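Local coordinates for protein dihydropyrimidinase (Brevibacillus agri, PDB 3SFW) that probably catalyses the reversible, zinc-dependent hydrolytic ring opening of dihydropyrimidines, at residues F280-V286 and F321-E326. Numbering follows the deposited sequence.
Sequences FEGAKYV and FSGQKE
F321 lays one ring face against K284 and turns an edge to F280 O. With CG anti to the backbone N (chi1 -176°), the phenyl group reaches across to 281-284. K284 runs extended across one face at about a right angle to the side chain: its CE lies 3.9 Å from the ring centroid, 18° off the normal, a CH-pi contact. NZ follows over the same face at 5.0 Å from that centroid, a cation-pi placement, while a salt bridge to E281 OE1 at 2.8 Å holds the ammonium. F280 O lies in the F321 ring plane, 3.3 Å from CE1. This same oxygen accepts the backbone bond from A283 N. The F280 ring is nearly parallel (planes at 26°) but slid well aside, so F280 CD2 meets F321 CE1 with little overlap. Without the ring, as with an alanine here, the K284 chain would probably lose the surface it lies on and its ammonium the cation-pi partner. The 3-10 turn 281-284, in the loop between helices 265-269 and 295-305, thus packs against the short, weakly bonded helix 321-325 within the amidohydrolase (TIM-barrel) region; the side chain of V286 is about 12 Å from a zinc ion. G323 N donates to E326 OE1 at 2.7 Å through the anti lone pair, linking backbone to side chain within the turn. K325 bends at chi2, and its methylenes pass the A283 carbonyl, with CD 3.2 Å from O. Its buried NZ bonds to the carbonyls of G338 and P336, and V286 O lies close by. K325 O sits at the edge of the F280 ring, 3.4 Å from CZ. E326 lays its CA obliquely against that ring, while its OE2 forms a salt bridge with R329, which F280 also touches.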
loop_
_atom_site.group_PDB
_atom_site.type_symbol
_atom_site.label_atom_id
_atom_site.label_comp_id
_atom_site.label_asym_id
_atom_site.label_seq_id
_atom_site.Cartn_x
_atom_site.Cartn_y
_atom_site.Cartn_z
ATOM N N PHE A 280 32.243 -11.399 -24.003
ATOM C CA PHE A 280 32.577 -10.783 -22.706
ATOM C C PHE A 280 32.174 -9.324 -22.601
ATOM O O PHE A 280 32.447 -8.691 -21.539
ATOM C CB PHE A 280 34.075 -10.930 -22.404
ATOM C CG PHE A 280 34.437 -10.793 -20.929
ATOM C CD1 PHE A 280 33.817 -11.577 -19.970
ATOM C CD2 PHE A 280 35.337 -9.810 -20.516
ATOM C CE1 PHE A 280 34.151 -11.450 -18.587
ATOM C CE2 PHE A 280 35.664 -9.657 -19.115
ATOM C CZ PHE A 280 35.053 -10.488 -18.174
ATOM N N GLU A 281 31.543 -8.764 -23.645
ATOM C CA GLU A 281 31.229 -7.310 -23.642
ATOM C C GLU A 281 30.315 -6.942 -22.481
ATOM O O GLU A 281 30.369 -5.802 -21.964
ATOM C CB GLU A 281 30.584 -6.830 -24.955
ATOM C CG GLU A 281 31.543 -6.737 -26.114
ATOM C CD GLU A 281 32.385 -5.455 -26.125
ATOM O OE1 GLU A 281 31.833 -4.337 -26.064
ATOM O OE2 GLU A 281 33.600 -5.580 -26.365
ATOM N N GLY A 282 29.534 -7.925 -22.044
ATOM C CA GLY A 282 28.620 -7.776 -20.906
ATOM C C GLY A 282 29.361 -7.305 -19.640
ATOM O O GLY A 282 28.746 -6.657 -18.779
ATOM N N ALA A 283 30.646 -7.662 -19.514
ATOM C CA ALA A 283 31.429 -7.307 -18.293
ATOM C C ALA A 283 31.585 -5.791 -18.160
ATOM O O ALA A 283 31.768 -5.269 -17.046
ATOM C CB ALA A 283 32.794 -7.965 -18.299
ATOM N N LYS A 284 31.505 -5.084 -19.278
ATOM C CA LYS A 284 31.497 -3.601 -19.242
ATOM C C LYS A 284 30.354 -3.029 -18.383
ATOM O O LYS A 284 30.455 -1.883 -17.896
ATOM C CB LYS A 284 31.350 -3.061 -20.646
ATOM C CG LYS A 284 32.612 -3.255 -21.505
ATOM C CD LYS A 284 32.370 -2.736 -22.935
ATOM C CE LYS A 284 33.668 -2.683 -23.723
ATOM N NZ LYS A 284 33.453 -2.247 -25.163
ATOM N N TYR A 285 29.274 -3.800 -18.250
ATOM C CA TYR A 285 28.054 -3.311 -17.573
ATOM C C TYR A 285 27.863 -3.942 -16.209
ATOM O O TYR A 285 26.771 -3.851 -15.630
ATOM C CB TYR A 285 26.801 -3.590 -18.453
ATOM C CG TYR A 285 26.892 -2.842 -19.751
ATOM C CD1 TYR A 285 26.439 -1.522 -19.834
ATOM C CD2 TYR A 285 27.581 -3.391 -20.863
ATOM C CE1 TYR A 285 26.617 -0.768 -20.999
ATOM C CE2 TYR A 285 27.731 -2.651 -22.049
ATOM C CZ TYR A 285 27.250 -1.325 -22.094
ATOM O OH TYR A 285 27.421 -0.527 -23.219
ATOM N N VAL A 286 28.914 -4.589 -15.698
ATOM C CA VAL A 286 28.834 -5.245 -14.381
ATOM C C VAL A 286 29.168 -4.210 -13.269
ATOM O O VAL A 286 30.221 -3.618 -13.276
ATOM C CB VAL A 286 29.840 -6.441 -14.306
ATOM C CG1 VAL A 286 30.072 -6.881 -12.823
ATOM C CG2 VAL A 286 29.279 -7.602 -15.141
ATOM N N PHE A 321 38.119 -2.334 -19.494
ATOM C CA PHE A 321 37.646 -3.593 -20.029
ATOM C C PHE A 321 38.834 -4.540 -20.206
ATOM O O PHE A 321 38.789 -5.688 -19.755
ATOM C CB PHE A 321 37.018 -3.353 -21.389
ATOM C CG PHE A 321 36.409 -4.609 -21.988
ATOM C CD1 PHE A 321 35.537 -5.390 -21.256
ATOM C CD2 PHE A 321 36.733 -5.004 -23.281
ATOM C CE1 PHE A 321 34.953 -6.532 -21.805
ATOM C CE2 PHE A 321 36.136 -6.135 -23.840
ATOM C CZ PHE A 321 35.255 -6.893 -23.102
ATOM N N SER A 322 39.894 -4.038 -20.822
ATOM C CA SER A 322 41.109 -4.843 -20.970
ATOM C C SER A 322 41.863 -4.925 -19.635
ATOM O O SER A 322 42.106 -3.891 -18.947
ATOM C CB SER A 322 42.014 -4.270 -22.066
ATOM O OG SER A 322 43.265 -4.930 -22.072
ATOM N N GLY A 323 42.216 -6.139 -19.246
ATOM C CA GLY A 323 43.010 -6.319 -18.049
ATOM C C GLY A 323 42.147 -6.391 -16.797
ATOM O O GLY A 323 42.132 -7.425 -16.103
ATOM N N GLN A 324 41.417 -5.301 -16.498
ATOM C CA GLN A 324 40.768 -5.211 -15.222
ATOM C C GLN A 324 39.443 -5.954 -15.240
ATOM O O GLN A 324 39.243 -6.855 -14.449
ATOM C CB GLN A 324 40.573 -3.731 -14.806
ATOM C CG GLN A 324 41.908 -3.076 -14.466
ATOM C CD GLN A 324 41.728 -1.668 -13.979
ATOM O OE1 GLN A 324 41.293 -0.790 -14.737
ATOM N NE2 GLN A 324 42.050 -1.434 -12.711
ATOM N N LYS A 325 38.533 -5.606 -16.156
ATOM C CA LYS A 325 37.290 -6.354 -16.174
ATOM C C LYS A 325 37.600 -7.848 -16.478
ATOM O O LYS A 325 36.903 -8.734 -15.991
ATOM C CB LYS A 325 36.287 -5.829 -17.228
ATOM C CG LYS A 325 35.624 -4.439 -16.892
ATOM C CD LYS A 325 34.623 -4.538 -15.722
ATOM C CE LYS A 325 33.977 -3.146 -15.394
ATOM N NZ LYS A 325 32.954 -3.322 -14.328
ATOM N N GLU A 326 38.667 -8.078 -17.246
ATOM C CA GLU A 326 39.099 -9.449 -17.616
ATOM C C GLU A 326 39.553 -10.311 -16.445
ATOM O O GLU A 326 39.589 -11.538 -16.556
ATOM C CB GLU A 326 40.201 -9.390 -18.680
ATOM C CG GLU A 326 39.763 -8.742 -20.001
ATOM C CD GLU A 326 40.840 -8.913 -21.079
ATOM O OE1 GLU A 326 41.907 -8.241 -20.983
ATOM O OE2 GLU A 326 40.668 -9.833 -21.916
#